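Local structure of esterase (Rhizomucor miehei, 4WY5) at residues 61-66 with 130-135; 65-70 with 115-120; 171-176 with 235-240. The protein probably hydrolyses carboxylic esters, as a fungal esterase of the alpha/beta hydrolase fold. All coordinates share one frame; numbering follows the deposited sequence.

Contact 1: residues 61-66 with 130-135; sequences DGKTLK and AIEEIY
Lys63 reaches across to Glu132 and Glu133 on helix 129-143, and its long aliphatic stem suits a place at the start of the strand, where methylenes lie on the helix and the ammonium nears partly exposed Glu132. From CB, with CG anti to the carbonyl carbon (chi1 -61°), the chain runs out extended as far as CE. CD lies on CG of Glu133, 4.0 Å away, the chains crossing at about a right angle. CE passes 3.9 Å from CB of Glu132, and a bend at chi4 (60°) turns NZ to a long salt bridge with Glu132 OE1 at 3.7 Å. NZ also donates to a water, 3.0 Å off, that hydrogen-bonds to the backbone O of Glu132. In the alpha/beta hydrolase fold this is strand-against-helix packing: strand 63-66 and helix 130-135 cross at -79°, their axes 9.2 Å apart. Deeper in, Leu65 sends CD2 past Glu133, 3.9 Å from its CB and beside its backbone O, the side chains running in opposite directions; Glu133 OE2 hydrogen-bonds Ser120 OG. At the turn before the strand, Asp61 OD2 sits at the edge of the Tyr135 ring, in its plane and 3.9 Å from CD2; the ring packs edge-to-face with Tyr173.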
loop_
_atom_site.group_PDB
_atom_site.type_symbol
_atom_site.label_atom_id
_atom_site.label_comp_id
_atom_site.label_asym_id
_atom_site.label_seq_id
_atom_site.Cartn_x
_atom_site.Cartn_y
_atom_site.Cartn_z
ATOM N N ASP A 61 -23.130 -17.761 23.188
ATOM C CA ASP A 61 -22.133 -18.827 23.339
ATOM C C ASP A 61 -21.624 -18.924 24.765
ATOM O O ASP A 61 -20.466 -19.271 25.002
ATOM C CB ASP A 61 -20.951 -18.591 22.381
ATOM C CG ASP A 61 -20.110 -19.841 22.152
ATOM O OD1 ASP A 61 -20.699 -20.931 21.964
ATOM O OD2 ASP A 61 -18.859 -19.733 22.150
ATOM N N GLY A 62 -22.482 -18.578 25.717
ATOM C CA GLY A 62 -22.116 -18.667 27.115
ATOM C C GLY A 62 -21.385 -17.457 27.662
ATOM O O GLY A 62 -20.791 -17.530 28.741
ATOM N N LYS A 63 -21.427 -16.335 26.947
ATOM C CA LYS A 63 -20.815 -15.119 27.478
ATOM C C LYS A 63 -21.745 -13.928 27.376
ATOM O O LYS A 63 -22.701 -13.938 26.589
ATOM C CB LYS A 63 -19.493 -14.827 26.766
ATOM C CG LYS A 63 -18.506 -15.958 26.975
ATOM C CD LYS A 63 -17.110 -15.624 26.568
ATOM C CE LYS A 63 -16.204 -16.785 26.949
ATOM N NZ LYS A 63 -16.646 -18.036 26.237
ATOM N N THR A 64 -21.464 -12.909 28.188
ATOM C CA THR A 64 -22.179 -11.636 28.087
ATOM C C THR A 64 -21.245 -10.606 27.459
ATOM O O THR A 64 -20.092 -10.467 27.867
ATOM C CB THR A 64 -22.709 -11.145 29.462
ATOM O OG1 THR A 64 -21.613 -10.893 30.354
ATOM C CG2 THR A 64 -23.645 -12.200 30.084
ATOM N N LEU A 65 -21.744 -9.917 26.439
ATOM C CA LEU A 65 -20.935 -9.017 25.633
ATOM C C LEU A 65 -21.470 -7.594 25.643
ATOM O O LEU A 65 -22.674 -7.369 25.827
ATOM C CB LEU A 65 -20.891 -9.513 24.186
ATOM C CG LEU A 65 -20.495 -10.967 23.940
ATOM C CD1 LEU A 65 -20.793 -11.326 22.501
ATOM C CD2 LEU A 65 -19.018 -11.151 24.225
ATOM N N LYS A 66 -20.574 -6.637 25.428
ATOM C CA LYS A 66 -20.964 -5.258 25.165
ATOM C C LYS A 66 -20.486 -4.855 23.772
ATOM O O LYS A 66 -19.308 -5.026 23.444
ATOM C CB LYS A 66 -20.401 -4.310 26.228
ATOM C CG LYS A 66 -21.057 -2.918 26.228
ATOM C CD LYS A 66 -20.359 -2.015 27.222
ATOM C CE LYS A 66 -19.945 -2.831 28.445
ATOM N NZ LYS A 66 -18.929 -2.141 29.298
ATOM N N ALA A 130 -10.526 -12.824 25.573
ATOM C CA ALA A 130 -10.966 -11.918 24.501
ATOM C C ALA A 130 -11.187 -12.636 23.173
ATOM O O ALA A 130 -12.151 -12.334 22.471
ATOM C CB ALA A 130 -9.974 -10.776 24.320
ATOM N N ILE A 131 -10.320 -13.583 22.826
ATOM C CA ILE A 131 -10.504 -14.349 21.586
ATOM C C ILE A 131 -11.858 -15.054 21.601
ATOM O O ILE A 131 -12.588 -15.069 20.600
ATOM C CB ILE A 131 -9.398 -15.404 21.392
ATOM C CG1 ILE A 131 -8.036 -14.742 21.174
ATOM C CG2 ILE A 131 -9.707 -16.308 20.212
ATOM C CD1 ILE A 131 -6.879 -15.744 21.067
ATOM N N GLU A 132 -12.208 -15.591 22.768
ATOM C CA GLU A 132 -13.467 -16.302 22.944
ATOM C C GLU A 132 -14.669 -15.354 22.910
ATOM O O GLU A 132 -15.738 -15.725 22.422
ATOM C CB GLU A 132 -13.439 -17.101 24.254
ATOM C CG GLU A 132 -12.559 -18.366 24.187
ATOM C CD GLU A 132 -12.396 -19.082 25.538
ATOM O OE1 GLU A 132 -12.989 -18.630 26.552
ATOM O OE2 GLU A 132 -11.682 -20.114 25.575
ATOM N N GLU A 133 -14.495 -14.134 23.414
ATOM C CA GLU A 133 -15.556 -13.140 23.322
ATOM C C GLU A 133 -15.784 -12.731 21.866
ATOM O O GLU A 133 -16.926 -12.567 21.413
ATOM C CB GLU A 133 -15.225 -11.906 24.179
ATOM C CG GLU A 133 -15.431 -12.125 25.677
ATOM C CD GLU A 133 -14.787 -11.061 26.552
ATOM O OE1 GLU A 133 -13.887 -10.343 26.067
ATOM O OE2 GLU A 133 -15.153 -10.971 27.751
ATOM N N ILE A 134 -14.699 -12.605 21.113
ATOM C CA ILE A 134 -14.831 -12.080 19.769
ATOM C C ILE A 134 -15.462 -13.149 18.876
ATOM O O ILE A 134 -16.287 -12.839 17.989
ATOM C CB ILE A 134 -13.474 -11.589 19.236
ATOM C CG1 ILE A 134 -12.991 -10.423 20.114
ATOM C CG2 ILE A 134 -13.587 -11.171 17.782
ATOM C CD1 ILE A 134 -11.577 -10.020 19.896
ATOM N N TYR A 135 -15.140 -14.412 19.155
ATOM C CA TYR A 135 -15.800 -15.507 18.450
ATOM C C TYR A 135 -17.306 -15.503 18.762
ATOM O O TYR A 135 -18.139 -15.656 17.859
ATOM C CB TYR A 135 -15.167 -16.862 18.818
ATOM C CG TYR A 135 -15.908 -18.066 18.246
ATOM C CD1 TYR A 135 -15.839 -18.381 16.888
ATOM C CD2 TYR A 135 -16.690 -18.885 19.072
ATOM C CE1 TYR A 135 -16.521 -19.482 16.369
ATOM C CE2 TYR A 135 -17.370 -19.986 18.565
ATOM C CZ TYR A 135 -17.284 -20.276 17.217
ATOM O OH TYR A 135 -17.955 -21.364 16.718
HETATM O O HOH W 1 -17.268 -18.278 23.304
#

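Contact 2: residues 65-70 with 115-120; sequences LKLTIV and VFVDYS
Lys66 and Asp118 lie side by side, pointing the same way, and their salt bridge is a long one, NZ to OD2 3.7 Å. Lys66 CD also lies 3.8 Å from that same Asp118 OD2, so the carboxylate rests along the lysine stem as well as near its charge. In the backbone of the same two residues, Asp118 N gives a 3.3 Å hydrogen bond to Lys66 O; Asp118 is also the centre of an inverse gamma turn. Further in, Thr68 and Phe116 form an antiparallel hydrogen-bonded pair: Thr68 N to Phe116 O is 3.0 Å and Phe116 N to Thr68 O 2.7 Å. This joins strands 63-71 and 113-117 within the mixed central sheet of the alpha/beta hydrolase fold, in which strand 113-117 has strand 80-86 as its parallel neighbour on the other side. Leu67 belongs to the opposite face, where it touches Trp140 of helix 129-143. Its forked end suits a place between two valines: CD1 meets Val115 CG1 at 4.2 Å and CD2 meets Val117 CG2 at 4.1 Å. The beta-branched valines keep their bulk close to the backbone, as befits a buried strand under a helix. On the Thr68 face, CB of Thr68 touches CB of Phe116 at 4.0 Å. Phe116 CG is anti to the backbone N (chi1 -171°); the ring leads away from strand 63-71 and meets the ring of His87, nearly parallel to it, whereas the buried Thr68 OG1 bonds Asp55 OD1 of strand 52-60.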
loop_
_atom_site.group_PDB
_atom_site.type_symbol
_atom_site.label_atom_id
_atom_site.label_comp_id
_atom_site.label_asym_id
_atom_site.label_seq_id
_atom_site.Cartn_x
_atom_site.Cartn_y
_atom_site.Cartn_z
ATOM N N LEU A 65 -21.744 -9.917 26.439
ATOM C CA LEU A 65 -20.935 -9.017 25.633
ATOM C C LEU A 65 -21.470 -7.594 25.643
ATOM O O LEU A 65 -22.674 -7.369 25.827
ATOM C CB LEU A 65 -20.891 -9.513 24.186
ATOM C CG LEU A 65 -20.495 -10.967 23.940
ATOM C CD1 LEU A 65 -20.793 -11.326 22.501
ATOM C CD2 LEU A 65 -19.018 -11.151 24.225
ATOM N N LYS A 66 -20.574 -6.637 25.428
ATOM C CA LYS A 66 -20.964 -5.258 25.165
ATOM C C LYS A 66 -20.486 -4.855 23.772
ATOM O O LYS A 66 -19.308 -5.026 23.444
ATOM C CB LYS A 66 -20.401 -4.310 26.228
ATOM C CG LYS A 66 -21.057 -2.918 26.228
ATOM C CD LYS A 66 -20.359 -2.015 27.222
ATOM C CE LYS A 66 -19.945 -2.831 28.445
ATOM N NZ LYS A 66 -18.929 -2.141 29.298
ATOM N N LEU A 67 -21.400 -4.318 22.964
ATOM C CA LEU A 67 -21.109 -3.980 21.571
ATOM C C LEU A 67 -21.482 -2.531 21.242
ATOM O O LEU A 67 -22.380 -1.953 21.854
ATOM C CB LEU A 67 -21.863 -4.915 20.614
ATOM C CG LEU A 67 -21.732 -6.427 20.785
ATOM C CD1 LEU A 67 -22.570 -7.152 19.759
ATOM C CD2 LEU A 67 -20.293 -6.864 20.705
ATOM N N THR A 68 -20.775 -1.943 20.286
ATOM C CA THR A 68 -21.182 -0.655 19.743
ATOM C C THR A 68 -21.394 -0.831 18.244
ATOM O O THR A 68 -20.547 -1.396 17.550
ATOM C CB THR A 68 -20.141 0.458 20.047
ATOM O OG1 THR A 68 -20.091 0.683 21.463
ATOM C CG2 THR A 68 -20.514 1.769 19.370
ATOM N N ILE A 69 -22.551 -0.386 17.759
ATOM C CA ILE A 69 -22.926 -0.560 16.362
ATOM C C ILE A 69 -22.962 0.795 15.666
ATOM O O ILE A 69 -23.684 1.690 16.077
ATOM C CB ILE A 69 -24.297 -1.264 16.227
ATOM C CG1 ILE A 69 -24.204 -2.710 16.731
ATOM C CG2 ILE A 69 -24.728 -1.308 14.767
ATOM C CD1 ILE A 69 -24.885 -2.952 18.030
ATOM N N VAL A 70 -22.201 0.927 14.588
ATOM C CA VAL A 70 -21.957 2.226 13.968
ATOM C C VAL A 70 -22.342 2.133 12.492
ATOM O O VAL A 70 -21.985 1.155 11.835
ATOM C CB VAL A 70 -20.459 2.619 14.139
ATOM C CG1 VAL A 70 -20.220 4.033 13.782
ATOM C CG2 VAL A 70 -20.002 2.412 15.581
ATOM N N VAL A 115 -19.260 -3.181 13.779
ATOM C CA VAL A 115 -19.539 -3.680 15.123
ATOM C C VAL A 115 -18.255 -3.597 15.939
ATOM O O VAL A 115 -17.296 -4.326 15.680
ATOM C CB VAL A 115 -20.065 -5.143 15.115
ATOM C CG1 VAL A 115 -20.354 -5.625 16.546
ATOM C CG2 VAL A 115 -21.312 -5.290 14.207
ATOM N N PHE A 116 -18.231 -2.674 16.894
ATOM C CA PHE A 116 -17.081 -2.478 17.762
ATOM C C PHE A 116 -17.219 -3.367 19.003
ATOM O O PHE A 116 -18.137 -3.177 19.808
ATOM C CB PHE A 116 -16.974 -1.003 18.167
ATOM C CG PHE A 116 -15.697 -0.652 18.895
ATOM C CD1 PHE A 116 -15.615 -0.770 20.279
ATOM C CD2 PHE A 116 -14.588 -0.166 18.199
ATOM C CE1 PHE A 116 -14.428 -0.441 20.964
ATOM C CE2 PHE A 116 -13.395 0.168 18.875
ATOM C CZ PHE A 116 -13.321 0.031 20.257
ATOM N N VAL A 117 -16.296 -4.318 19.172
ATOM C CA VAL A 117 -16.368 -5.261 20.289
ATOM C C VAL A 117 -15.539 -4.799 21.481
ATOM O O VAL A 117 -14.304 -4.786 21.432
ATOM C CB VAL A 117 -15.888 -6.667 19.886
ATOM C CG1 VAL A 117 -15.996 -7.613 21.073
ATOM C CG2 VAL A 117 -16.714 -7.185 18.712
ATOM N N ASP A 118 -16.228 -4.430 22.556
ATOM C CA ASP A 118 -15.587 -3.927 23.772
ATOM C C ASP A 118 -15.156 -5.117 24.647
ATOM O O ASP A 118 -15.809 -5.463 25.645
ATOM C CB ASP A 118 -16.542 -2.977 24.517
ATOM C CG ASP A 118 -15.869 -2.247 25.689
ATOM O OD1 ASP A 118 -14.614 -2.279 25.828
ATOM O OD2 ASP A 118 -16.613 -1.620 26.475
ATOM N N TYR A 119 -14.051 -5.744 24.247
ATOM C CA TYR A 119 -13.607 -6.994 24.856
ATOM C C TYR A 119 -13.006 -6.759 26.241
ATOM O O TYR A 119 -12.710 -5.619 26.623
ATOM C CB TYR A 119 -12.608 -7.715 23.927
ATOM C CG TYR A 119 -11.335 -6.949 23.581
ATOM C CD1 TYR A 119 -10.197 -7.075 24.364
ATOM C CD2 TYR A 119 -11.265 -6.130 22.449
ATOM C CE1 TYR A 119 -9.023 -6.394 24.051
ATOM C CE2 TYR A 119 -10.108 -5.444 22.132
ATOM C CZ TYR A 119 -8.981 -5.589 22.937
ATOM O OH TYR A 119 -7.807 -4.921 22.643
ATOM N N SER A 120 -12.837 -7.833 27.005
ATOM C CA SER A 120 -12.306 -7.713 28.367
ATOM C C SER A 120 -10.805 -7.420 28.339
ATOM O O SER A 120 -10.040 -8.141 27.679
ATOM C CB SER A 120 -12.589 -8.991 29.176
ATOM O OG SER A 120 -13.991 -9.278 29.235
#

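Contact 3: residues 171-176 with 235-240; sequences SIYAKE and DKLATL
At chi1 -63° Ile172 sets CG1 beside the backbone N, which puts CG2 anti to that N, and CG2 is the methyl that touches Leu237; CG of Leu237 likewise lies beside its own backbone N (chi1 -63°), and the two side chains cross obliquely between helix 162-176 and a loop. The helix follows strand 155-160 of the alpha/beta hydrolase fold, and the strand-to-helix turn resembles the nucleophile elbow of this family; the contact lies at the far end of the helix from that turn. The facing loop, between helices 230-233 and 245-248, opens with an Asx turn: Asp235 OD1 accepts from Leu237 N at 3.3 Å, the N-H arriving from above the carboxylate plane. Asp235 O takes two further N-H groups, those of Ala238 and Thr239, so this one residue ties the turn carrying Leu237. Aspartate suits the place because its short side chain reaches a backbone amide two residues on.

Leu237 works with both methyls. CD2 touches Ile172 CG2 at 3.9 Å, while CD1 approaches Tyr173 at the edge of its ring, 4.2 Å from CD2 of that ring. Beta-branched Ile172 serves two leucines at once: its CG2 is taken by Leu237, and the longer branch carries CD1 to within 4.2 Å of Leu240 CD1. Tyr271 of helix 265-277 touches both Ile172 and Leu240 and extends this apolar patch.

Toward solvent the packing gives way to charge. Lys236 places CG in the crowded position between backbone N and carbonyl carbon and bends again at chi2, whereas Glu176 is extended beyond CG. The two meet tip to tip in a salt bridge whose hydrogen bond is weak, Lys236 NZ standing 3.3 Å from Glu176 OE2.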
loop_
_atom_site.group_PDB
_atom_site.type_symbol
_atom_site.label_atom_id
_atom_site.label_comp_id
_atom_site.label_asym_id
_atom_site.label_seq_id
_atom_site.Cartn_x
_atom_site.Cartn_y
_atom_site.Cartn_z
ATOM N N SER A 171 -9.306 -15.731 13.601
ATOM C CA SER A 171 -9.502 -16.371 12.297
ATOM C C SER A 171 -9.116 -17.858 12.360
ATOM O O SER A 171 -9.751 -18.708 11.720
ATOM C CB SER A 171 -8.701 -15.667 11.186
ATOM O OG SER A 171 -9.087 -14.313 11.016
ATOM N N ILE A 172 -8.105 -18.179 13.157
ATOM C CA ILE A 172 -7.670 -19.570 13.301
ATOM C C ILE A 172 -8.632 -20.328 14.217
ATOM O O ILE A 172 -9.064 -21.446 13.900
ATOM C CB ILE A 172 -6.235 -19.665 13.865
ATOM C CG1 ILE A 172 -5.233 -19.009 12.897
ATOM C CG2 ILE A 172 -5.854 -21.131 14.154
ATOM C CD1 ILE A 172 -3.793 -18.921 13.440
ATOM N N TYR A 173 -8.979 -19.698 15.338
ATOM C CA TYR A 173 -9.942 -20.257 16.293
ATOM C C TYR A 173 -11.273 -20.639 15.628
ATOM O O TYR A 173 -11.764 -21.753 15.823
ATOM C CB TYR A 173 -10.181 -19.247 17.416
ATOM C CG TYR A 173 -11.062 -19.705 18.546
ATOM C CD1 TYR A 173 -12.429 -19.485 18.514
ATOM C CD2 TYR A 173 -10.526 -20.336 19.666
ATOM C CE1 TYR A 173 -13.246 -19.887 19.556
ATOM C CE2 TYR A 173 -11.340 -20.745 20.713
ATOM C CZ TYR A 173 -12.699 -20.511 20.647
ATOM O OH TYR A 173 -13.521 -20.902 21.672
ATOM N N ALA A 174 -11.825 -19.744 14.807
ATOM C CA ALA A 174 -13.121 -19.990 14.165
ATOM C C ALA A 174 -13.050 -21.196 13.229
ATOM O O ALA A 174 -14.020 -21.948 13.084
ATOM C CB ALA A 174 -13.592 -18.756 13.405
ATOM N N LYS A 175 -11.908 -21.354 12.571
ATOM C CA LYS A 175 -11.687 -22.492 11.687
ATOM C C LYS A 175 -11.645 -23.824 12.448
ATOM O O LYS A 175 -12.136 -24.843 11.953
ATOM C CB LYS A 175 -10.389 -22.309 10.892
ATOM C CG LYS A 175 -10.110 -23.429 9.898
ATOM C CD LYS A 175 -8.721 -23.288 9.296
ATOM C CE LYS A 175 -7.659 -23.753 10.277
ATOM N NZ LYS A 175 -6.342 -23.999 9.624
ATOM N N GLU A 176 -11.054 -23.807 13.642
ATOM C CA GLU A 176 -10.904 -25.020 14.455
ATOM C C GLU A 176 -12.242 -25.449 15.079
ATOM O O GLU A 176 -12.384 -26.583 15.554
ATOM C CB GLU A 176 -9.849 -24.807 15.561
ATOM C CG GLU A 176 -8.444 -24.525 15.034
ATOM C CD GLU A 176 -7.380 -24.456 16.120
ATOM O OE1 GLU A 176 -7.710 -24.153 17.290
ATOM O OE2 GLU A 176 -6.193 -24.677 15.791
ATOM N N ASP A 235 1.640 -21.827 22.654
ATOM C CA ASP A 235 0.301 -21.795 22.045
ATOM C C ASP A 235 0.236 -20.741 20.922
ATOM O O ASP A 235 0.365 -19.541 21.202
ATOM C CB ASP A 235 -0.739 -21.485 23.138
ATOM C CG ASP A 235 -2.176 -21.781 22.718
ATOM O OD1 ASP A 235 -2.465 -21.808 21.497
ATOM O OD2 ASP A 235 -3.027 -21.969 23.627
ATOM N N LYS A 236 0.001 -21.178 19.676
ATOM C CA LYS A 236 0.030 -20.267 18.519
ATOM C C LYS A 236 -1.049 -19.174 18.585
ATOM O O LYS A 236 -0.865 -18.090 18.022
ATOM C CB LYS A 236 -0.096 -21.008 17.176
ATOM C CG LYS A 236 -1.483 -21.477 16.765
ATOM C CD LYS A 236 -1.858 -22.783 17.421
ATOM C CE LYS A 236 -3.316 -23.123 17.185
ATOM N NZ LYS A 236 -3.682 -24.336 17.952
ATOM N N LEU A 237 -2.161 -19.444 19.267
ATOM C CA LEU A 237 -3.204 -18.440 19.395
ATOM C C LEU A 237 -2.734 -17.298 20.300
ATOM O O LEU A 237 -3.226 -16.169 20.209
ATOM C CB LEU A 237 -4.487 -19.057 19.948
ATOM C CG LEU A 237 -5.173 -20.143 19.106
ATOM C CD1 LEU A 237 -6.391 -20.713 19.848
ATOM C CD2 LEU A 237 -5.572 -19.615 17.724
ATOM N N ALA A 238 -1.747 -17.585 21.141
ATOM C CA ALA A 238 -1.126 -16.547 21.962
ATOM C C ALA A 238 0.002 -15.863 21.197
ATOM O O ALA A 238 0.066 -14.628 21.122
ATOM C CB ALA A 238 -0.579 -17.135 23.256
ATOM N N THR A 239 0.885 -16.675 20.625
ATOM C CA THR A 239 2.008 -16.149 19.869
ATOM C C THR A 239 1.988 -16.752 18.461
ATOM O O THR A 239 2.523 -17.844 18.223
ATOM C CB THR A 239 3.366 -16.444 20.584
ATOM O OG1 THR A 239 3.489 -17.845 20.852
ATOM C CG2 THR A 239 3.469 -15.657 21.902
ATOM N N LEU A 240 1.351 -16.006 17.551
ATOM C CA LEU A 240 1.122 -16.362 16.152
ATOM C C LEU A 240 2.353 -16.934 15.413
ATOM O O LEU A 240 2.223 -17.737 14.489
ATOM C CB LEU A 240 0.623 -15.121 15.391
ATOM C CG LEU A 240 -0.854 -14.694 15.256
ATOM C CD1 LEU A 240 -1.824 -15.829 15.482
ATOM C CD2 LEU A 240 -1.203 -13.486 16.120
#

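How the contacts relate
Contacts 1 and 2 start from the same strand, 63-71, share Leu65 and Lys66, and have centres 10 Å apart. Contact 2 joins that strand to its sheet neighbour 113-117, and contact 1 joins it to helix 129-143, the next helix after 113-117 in the chain. The two touch where Ala130 packs on Tyr119 and Ile134 on Val117. Contact 3 comes later in the chain, its centre about 15 Å from that of contact 1 and about 21 Å from that of contact 2. Ile131 meets both Tyr173 and Leu237, so helix 129-143 stands between the early strands and helix 162-176, linking sheet, helices and the 235-240 loop in continuous packing.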